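Local coordinates for alpha-l-arabinofuranosidase (PDB 2W5O), which probably hydrolyses alpha-L-arabinofuranosidic bonds in arabinose-containing polysaccharides, holding the sugar in a pocket of a six-bladed beta-propeller, at residues 156-161 with 212-217; 224-229 with 276-281. One frame throughout, in Å; residues are numbered along the deposited sequence. Where two conformers were deposited one is given.

Interaction 1: residues 156-161 with 212-217; sequences EPFLMT and MPTVAK. With AHR (alpha-L-arabinofuranose), chain B.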
loop_
_atom_site.group_PDB
_atom_site.type_symbol
_atom_site.label_atom_id
_atom_site.label_comp_id
_atom_site.label_asym_id
_atom_site.label_seq_id
_atom_site.Cartn_x
_atom_site.Cartn_y
_atom_site.Cartn_z
ATOM N N GLU A 156 5.198 -0.575 -6.681
ATOM C CA GLU A 156 4.219 -0.145 -5.684
ATOM C C GLU A 156 2.809 0.171 -6.179
ATOM O O GLU A 156 2.293 1.272 -5.962
ATOM C CB GLU A 156 4.835 1.053 -4.912
ATOM C CG GLU A 156 6.065 0.638 -4.098
ATOM C CD GLU A 156 7.100 1.751 -3.896
ATOM O OE1 GLU A 156 6.937 2.858 -4.459
ATOM O OE2 GLU A 156 8.093 1.490 -3.184
ATOM N N PRO A 157 2.125 -0.822 -6.795
ATOM C CA PRO A 157 0.751 -0.561 -7.271
ATOM C C PRO A 157 -0.263 -0.333 -6.177
ATOM O O PRO A 157 -0.183 -0.911 -5.100
ATOM C CB PRO A 157 0.373 -1.840 -8.025
ATOM C CG PRO A 157 1.263 -2.911 -7.425
ATOM C CD PRO A 157 2.548 -2.224 -7.013
ATOM N N PHE A 158 -1.210 0.538 -6.447
ATOM C CA PHE A 158 -2.308 0.760 -5.514
ATOM C C PHE A 158 -3.568 0.980 -6.360
ATOM O O PHE A 158 -3.555 1.814 -7.284
ATOM C CB PHE A 158 -2.071 1.980 -4.611
ATOM C CG PHE A 158 -3.184 2.171 -3.586
ATOM C CD1 PHE A 158 -3.131 1.514 -2.365
ATOM C CD2 PHE A 158 -4.328 2.931 -3.894
ATOM C CE1 PHE A 158 -4.184 1.655 -1.419
ATOM C CE2 PHE A 158 -5.374 3.060 -2.984
ATOM C CZ PHE A 158 -5.311 2.424 -1.736
ATOM N N LEU A 159 -4.633 0.236 -6.050
ATOM C CA LEU A 159 -5.843 0.210 -6.881
ATOM C C LEU A 159 -7.024 0.896 -6.217
ATOM O O LEU A 159 -7.227 0.785 -5.003
ATOM C CB LEU A 159 -6.242 -1.236 -7.196
ATOM C CG LEU A 159 -5.319 -2.063 -8.094
ATOM C CD1 LEU A 159 -5.529 -3.551 -7.832
ATOM C CD2 LEU A 159 -5.544 -1.721 -9.570
HETATM N N MSE A 160 -7.829 1.575 -7.026
HETATM C CA MSE A 160 -9.044 2.161 -6.524
HETATM C C MSE A 160 -9.959 2.422 -7.703
HETATM O O MSE A 160 -9.507 2.788 -8.787
HETATM C CB MSE A 160 -8.754 3.473 -5.795
HETATM C CG MSE A 160 -9.944 4.029 -4.976
HETATM SE SE MSE A 160 -9.570 5.839 -4.355
HETATM C CE MSE A 160 -9.558 6.726 -6.105
ATOM N N THR A 161 -11.254 2.261 -7.466
ATOM C CA THR A 161 -12.258 2.564 -8.457
ATOM C C THR A 161 -12.632 4.043 -8.443
ATOM O O THR A 161 -12.662 4.667 -7.390
ATOM C CB THR A 161 -13.531 1.817 -8.104
ATOM O OG1 THR A 161 -13.313 0.415 -8.316
ATOM C CG2 THR A 161 -14.675 2.266 -8.968
HETATM N N MSE A 212 5.206 5.829 -3.316
HETATM C CA MSE A 212 4.385 5.003 -2.427
HETATM C C MSE A 212 2.986 5.572 -2.247
HETATM O O MSE A 212 2.617 5.986 -1.155
HETATM C CB MSE A 212 5.106 4.754 -1.098
HETATM C CG MSE A 212 6.548 4.270 -1.354
HETATM SE SE MSE A 212 7.505 3.458 0.140
HETATM C CE MSE A 212 6.396 1.846 0.148
ATOM N N PRO A 213 2.221 5.628 -3.342
ATOM C CA PRO A 213 0.910 6.255 -3.337
ATOM C C PRO A 213 -0.151 5.377 -2.728
ATOM O O PRO A 213 -0.328 4.195 -3.059
ATOM C CB PRO A 213 0.620 6.503 -4.826
ATOM C CG PRO A 213 1.285 5.377 -5.500
ATOM C CD PRO A 213 2.552 5.072 -4.666
ATOM N N THR A 214 -0.867 5.964 -1.789
ATOM C CA THR A 214 -2.120 5.363 -1.438
ATOM C C THR A 214 -3.175 6.450 -1.362
ATOM O O THR A 214 -2.850 7.628 -1.213
ATOM C CB THR A 214 -2.074 4.635 -0.096
ATOM O OG1 THR A 214 -1.723 5.575 0.950
ATOM C CG2 THR A 214 -1.072 3.497 -0.136
ATOM N N VAL A 215 -4.436 6.032 -1.431
ATOM C CA VAL A 215 -5.544 6.962 -1.640
ATOM C C VAL A 215 -6.759 6.546 -0.815
ATOM O O VAL A 215 -6.989 5.360 -0.598
ATOM C CB VAL A 215 -5.942 6.964 -3.129
ATOM C CG1 VAL A 215 -6.968 8.060 -3.420
ATOM C CG2 VAL A 215 -4.705 7.099 -4.041
ATOM N N ALA A 216 -7.524 7.522 -0.339
ATOM C CA ALA A 216 -8.803 7.245 0.331
ATOM C C ALA A 216 -9.853 8.293 0.007
ATOM O O ALA A 216 -9.536 9.494 -0.205
ATOM C CB ALA A 216 -8.620 7.117 1.877
ATOM N N LYS A 217 -11.104 7.835 -0.033
ATOM C CA LYS A 217 -12.241 8.674 -0.350
ATOM C C LYS A 217 -12.800 9.314 0.905
ATOM O O LYS A 217 -13.037 8.619 1.920
ATOM C CB LYS A 217 -13.356 7.859 -0.987
ATOM C CG LYS A 217 -14.395 8.767 -1.636
ATOM C CD LYS A 217 -15.458 8.017 -2.407
ATOM C CE LYS A 217 -16.175 9.089 -3.250
ATOM N NZ LYS A 217 -17.521 8.671 -3.704
HETATM O O5 AHR B . 12.599 0.094 -3.209
HETATM C C5 AHR B . 11.560 0.790 -3.879
HETATM C C4 AHR B . 11.627 2.188 -3.342
HETATM O O4 AHR B . 10.941 2.185 -2.080
HETATM C C3 AHR B . 10.854 3.134 -4.246
HETATM O O3 AHR B . 11.729 3.672 -5.220
HETATM C C2 AHR B . 10.295 4.158 -3.256
HETATM O O2 AHR B . 9.044 4.606 -3.808
HETATM C C1 AHR B . 10.200 3.401 -1.902
HETATM O O1 AHR B . 10.613 3.943 -0.619
HETATM O O HOH W 1 1.469 2.208 -3.271
#
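The phenyl ring of Phe158 lays one face on the backbone of Thr214, whose CA stands 3.9 Å from the ring centroid and only 8° off the normal, a CH-pi contact. Thr214 CB and the amide N of Val215 lie over the same face, while Thr214 CG2 comes to within 3.6 Å of Phe158 CD1 and Pro213 O approaches obliquely. Phe158 holds CG anti to its own amide N (chi1 -177°), which carries the ring across the gap to the neighbouring strand. These are the first strands of two consecutive blades of a six-bladed beta-propeller. They run nearly parallel, their segment axes 6.9 Å apart at 13°, and no direct hydrogen bond joins them; side chains and one water fill the interface. That water donates to Glu156 O and to Pro213 O, linking two buried carbonyls of different blades.

Toward the far end, Met160, a selenomethionine, sets SE 3.5 Å from Val215 CG1, the two side chains crossing at about a right angle. At the other end the contact opens on a bound arabinofuranose. The carboxylate of Glu156 sits at the tip of a chain extended beyond CG; its OE1 accepts a hydrogen bond from the sugar O2 (2.8 Å) and is also hydrogen-bonded to Ser171 OG, two partners that help fix the carboxylate. Glu156 OE2 lies over one face of the furanose ring, 3.1 Å from AHR C1, placing the carboxylate close to the anomeric centre. Met212, also a selenomethionine, runs aslant past this carboxylate, with its CG 3.4 Å from Glu156 OE1. Its SE lies 3.2 Å from AHR O1, and the bend at chi3 turns CE back toward the carboxylate, where its nearest atom is Glu156 OE2.

Interaction 2: residues 224-229 with 276-281; sequences IYVYEY and PYVVWT. With AHR (alpha-L-arabinofuranose), chain B.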
loop_
_atom_site.group_PDB
_atom_site.type_symbol
_atom_site.label_atom_id
_atom_site.label_comp_id
_atom_site.label_asym_id
_atom_site.label_seq_id
_atom_site.Cartn_x
_atom_site.Cartn_y
_atom_site.Cartn_z
ATOM N N ILE A 224 -8.182 11.847 -0.700
ATOM C CA ILE A 224 -6.865 12.257 -0.171
ATOM C C ILE A 224 -5.839 11.266 -0.720
ATOM O O ILE A 224 -6.077 10.070 -0.742
ATOM C CB ILE A 224 -6.832 12.340 1.403
ATOM C CG1 ILE A 224 -5.463 12.857 1.889
ATOM C CG2 ILE A 224 -7.194 10.980 2.046
ATOM C CD1 ILE A 224 -5.421 13.167 3.417
ATOM N N TYR A 225 -4.739 11.809 -1.234
ATOM C CA TYR A 225 -3.713 11.074 -1.952
ATOM C C TYR A 225 -2.437 11.254 -1.118
ATOM O O TYR A 225 -2.020 12.391 -0.878
ATOM C CB TYR A 225 -3.524 11.764 -3.304
ATOM C CG TYR A 225 -2.399 11.211 -4.146
ATOM C CD1 TYR A 225 -2.570 10.061 -4.874
ATOM C CD2 TYR A 225 -1.179 11.876 -4.247
ATOM C CE1 TYR A 225 -1.537 9.555 -5.670
ATOM C CE2 TYR A 225 -0.156 11.399 -5.048
ATOM C CZ TYR A 225 -0.338 10.237 -5.746
ATOM O OH TYR A 225 0.671 9.737 -6.537
ATOM N N VAL A 226 -1.890 10.163 -0.595
ATOM C CA VAL A 226 -0.804 10.243 0.369
ATOM C C VAL A 226 0.424 9.554 -0.192
ATOM O O VAL A 226 0.315 8.563 -0.920
ATOM C CB VAL A 226 -1.244 9.605 1.690
ATOM C CG1 VAL A 226 -0.069 9.532 2.756
ATOM C CG2 VAL A 226 -2.452 10.381 2.182
ATOM N N TYR A 227 1.597 10.095 0.122
ATOM C CA TYR A 227 2.823 9.562 -0.487
ATOM C C TYR A 227 4.023 10.043 0.338
ATOM O O TYR A 227 3.878 10.940 1.189
ATOM C CB TYR A 227 2.939 10.006 -1.951
ATOM C CG TYR A 227 2.918 11.517 -2.157
ATOM C CD1 TYR A 227 4.106 12.259 -2.222
ATOM C CD2 TYR A 227 1.697 12.221 -2.258
ATOM C CE1 TYR A 227 4.088 13.675 -2.386
ATOM C CE2 TYR A 227 1.679 13.613 -2.418
ATOM C CZ TYR A 227 2.869 14.328 -2.495
ATOM O OH TYR A 227 2.825 15.692 -2.683
ATOM N N GLU A 228 5.182 9.430 0.149
ATOM C CA GLU A 228 6.368 9.943 0.834
ATOM C C GLU A 228 7.042 10.881 -0.159
ATOM O O GLU A 228 7.131 10.565 -1.330
ATOM C CB GLU A 228 7.321 8.808 1.251
ATOM C CG GLU A 228 7.917 8.038 0.091
ATOM C CD GLU A 228 8.855 6.870 0.518
ATOM O OE1 GLU A 228 8.957 6.540 1.724
ATOM O OE2 GLU A 228 9.488 6.271 -0.388
ATOM N N TYR A 229 7.515 12.028 0.296
ATOM C CA TYR A 229 8.151 12.972 -0.602
ATOM C C TYR A 229 9.665 12.858 -0.405
ATOM O O TYR A 229 10.261 13.600 0.408
ATOM C CB TYR A 229 7.670 14.370 -0.234
ATOM C CG TYR A 229 8.214 15.536 -1.045
ATOM C CD1 TYR A 229 9.225 15.374 -1.982
ATOM C CD2 TYR A 229 7.727 16.822 -0.824
ATOM C CE1 TYR A 229 9.730 16.465 -2.702
ATOM C CE2 TYR A 229 8.206 17.905 -1.536
ATOM C CZ TYR A 229 9.218 17.716 -2.466
ATOM O OH TYR A 229 9.697 18.784 -3.176
ATOM N N PRO A 276 4.137 5.653 3.715
ATOM C CA PRO A 276 2.882 5.826 4.426
ATOM C C PRO A 276 1.742 5.016 3.813
ATOM O O PRO A 276 1.857 4.480 2.695
ATOM C CB PRO A 276 2.583 7.317 4.233
ATOM C CG PRO A 276 3.206 7.632 2.887
ATOM C CD PRO A 276 4.424 6.739 2.761
ATOM N N TYR A 277 0.633 4.958 4.533
ATOM C CA TYR A 277 -0.552 4.217 4.102
ATOM C C TYR A 277 -1.785 4.904 4.714
ATOM O O TYR A 277 -1.831 5.132 5.905
ATOM C CB TYR A 277 -0.489 2.754 4.576
ATOM C CG TYR A 277 -1.455 1.842 3.829
ATOM C CD1 TYR A 277 -1.029 1.034 2.788
ATOM C CD2 TYR A 277 -2.789 1.863 4.123
ATOM C CE1 TYR A 277 -1.909 0.250 2.100
ATOM C CE2 TYR A 277 -3.675 1.087 3.465
ATOM C CZ TYR A 277 -3.246 0.290 2.454
ATOM O OH TYR A 277 -4.189 -0.462 1.817
ATOM N N VAL A 278 -2.781 5.248 3.902
ATOM C CA VAL A 278 -3.898 5.975 4.425
ATOM C C VAL A 278 -5.208 5.219 4.248
ATOM O O VAL A 278 -5.378 4.473 3.271
ATOM C CB VAL A 278 -4.050 7.344 3.743
ATOM C CG1 VAL A 278 -4.388 7.197 2.224
ATOM C CG2 VAL A 278 -5.133 8.124 4.441
ATOM N N VAL A 279 -6.106 5.380 5.211
ATOM C CA VAL A 279 -7.497 4.953 5.008
ATOM C C VAL A 279 -8.427 6.015 5.589
ATOM O O VAL A 279 -7.985 6.890 6.338
ATOM C CB VAL A 279 -7.824 3.606 5.697
ATOM C CG1 VAL A 279 -7.000 2.416 5.069
ATOM C CG2 VAL A 279 -7.583 3.708 7.224
ATOM N N TRP A 280 -9.707 5.943 5.240
ATOM C CA TRP A 280 -10.706 6.795 5.887
ATOM C C TRP A 280 -11.780 5.864 6.419
ATOM O O TRP A 280 -12.095 4.880 5.772
ATOM C CB TRP A 280 -11.314 7.792 4.892
ATOM C CG TRP A 280 -12.452 8.573 5.492
ATOM C CD1 TRP A 280 -12.366 9.712 6.255
ATOM C CD2 TRP A 280 -13.836 8.245 5.406
ATOM N NE1 TRP A 280 -13.614 10.108 6.654
ATOM C CE2 TRP A 280 -14.539 9.225 6.142
ATOM C CE3 TRP A 280 -14.552 7.208 4.789
ATOM C CZ2 TRP A 280 -15.928 9.217 6.255
ATOM C CZ3 TRP A 280 -15.942 7.200 4.911
ATOM C CH2 TRP A 280 -16.607 8.215 5.623
ATOM N N THR A 281 -12.326 6.162 7.587
ATOM C CA THR A 281 -13.370 5.335 8.151
ATOM C C THR A 281 -14.562 6.211 8.579
ATOM O O THR A 281 -14.359 7.339 9.076
ATOM C CB THR A 281 -12.834 4.556 9.359
ATOM O OG1 THR A 281 -13.884 3.770 9.941
ATOM C CG2 THR A 281 -12.255 5.508 10.412
HETATM O O5 AHR B . 12.599 0.094 -3.209
HETATM C C5 AHR B . 11.560 0.790 -3.879
HETATM C C4 AHR B . 11.627 2.188 -3.342
HETATM O O4 AHR B . 10.941 2.185 -2.080
HETATM C C3 AHR B . 10.854 3.134 -4.246
HETATM O O3 AHR B . 11.729 3.672 -5.220
HETATM C C2 AHR B . 10.295 4.158 -3.256
HETATM O O2 AHR B . 9.044 4.606 -3.808
HETATM C C1 AHR B . 10.200 3.401 -1.902
HETATM O O1 AHR B . 10.613 3.943 -0.619
#
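Pro276 and Val278 meet Ile224, Val226 and Glu228 largely through apolar contacts, and no hydrogen bond crosses between the segments. Val226 divides its two methyls: CG1 lies 3.8 Å from Pro276 CB, and CG2 packs 3.7 Å from Val278 CG1. The Val278 chi1 of 65° sets its CG1 against Val226 CG2. Farther along, Ile224 CG2 makes a looser contact with Val278 CG2 at 4.3 Å. Val245, on the next strand of the Val226 blade, touches both Val226 and Pro276.

Ring-to-backbone packing takes over at Pro276, whose CG rests 3.6 Å from Tyr227 C, while CD lies near the CB of Glu228.

The polar contacts belong to the carboxylate of Glu228, carried beyond the proline on an extended chain. OE2 accepts a hydrogen bond from AHR O1 (2.6 Å), and OE1 takes one from the backbone N of Ser275, just before Pro276, so the two oxygens are held by different partners. An apolar seam between the second strand of one blade and the first strand of the next, with a sugar-binding acid at its end, is consistent with the substrate pocket of a beta-propeller glycoside hydrolase.

How the interactions relate
The centres of interactions 1 and 2 lie 8 Å apart, and the chain completes interaction 1 before interaction 2 begins. They share one sheet: strands 209-217 and 223-230 are antiparallel neighbours, bonded by Ala216 O to Ile224 N and Thr214 O to Val226 N, probable hydrogen bonds of 2.8 Å each. This middle blade is joined on one side to the blade starting with strand 154-162 and on the other to the blade starting with strand 277-281; Thr214 OG1 also bonds to Val278 N. Two successive blades supply sugar-binding residues, Glu156 and Gln181 from one and Glu228 from the next; the third packs on the middle blade, and Ser275 N just before it steadies Glu228.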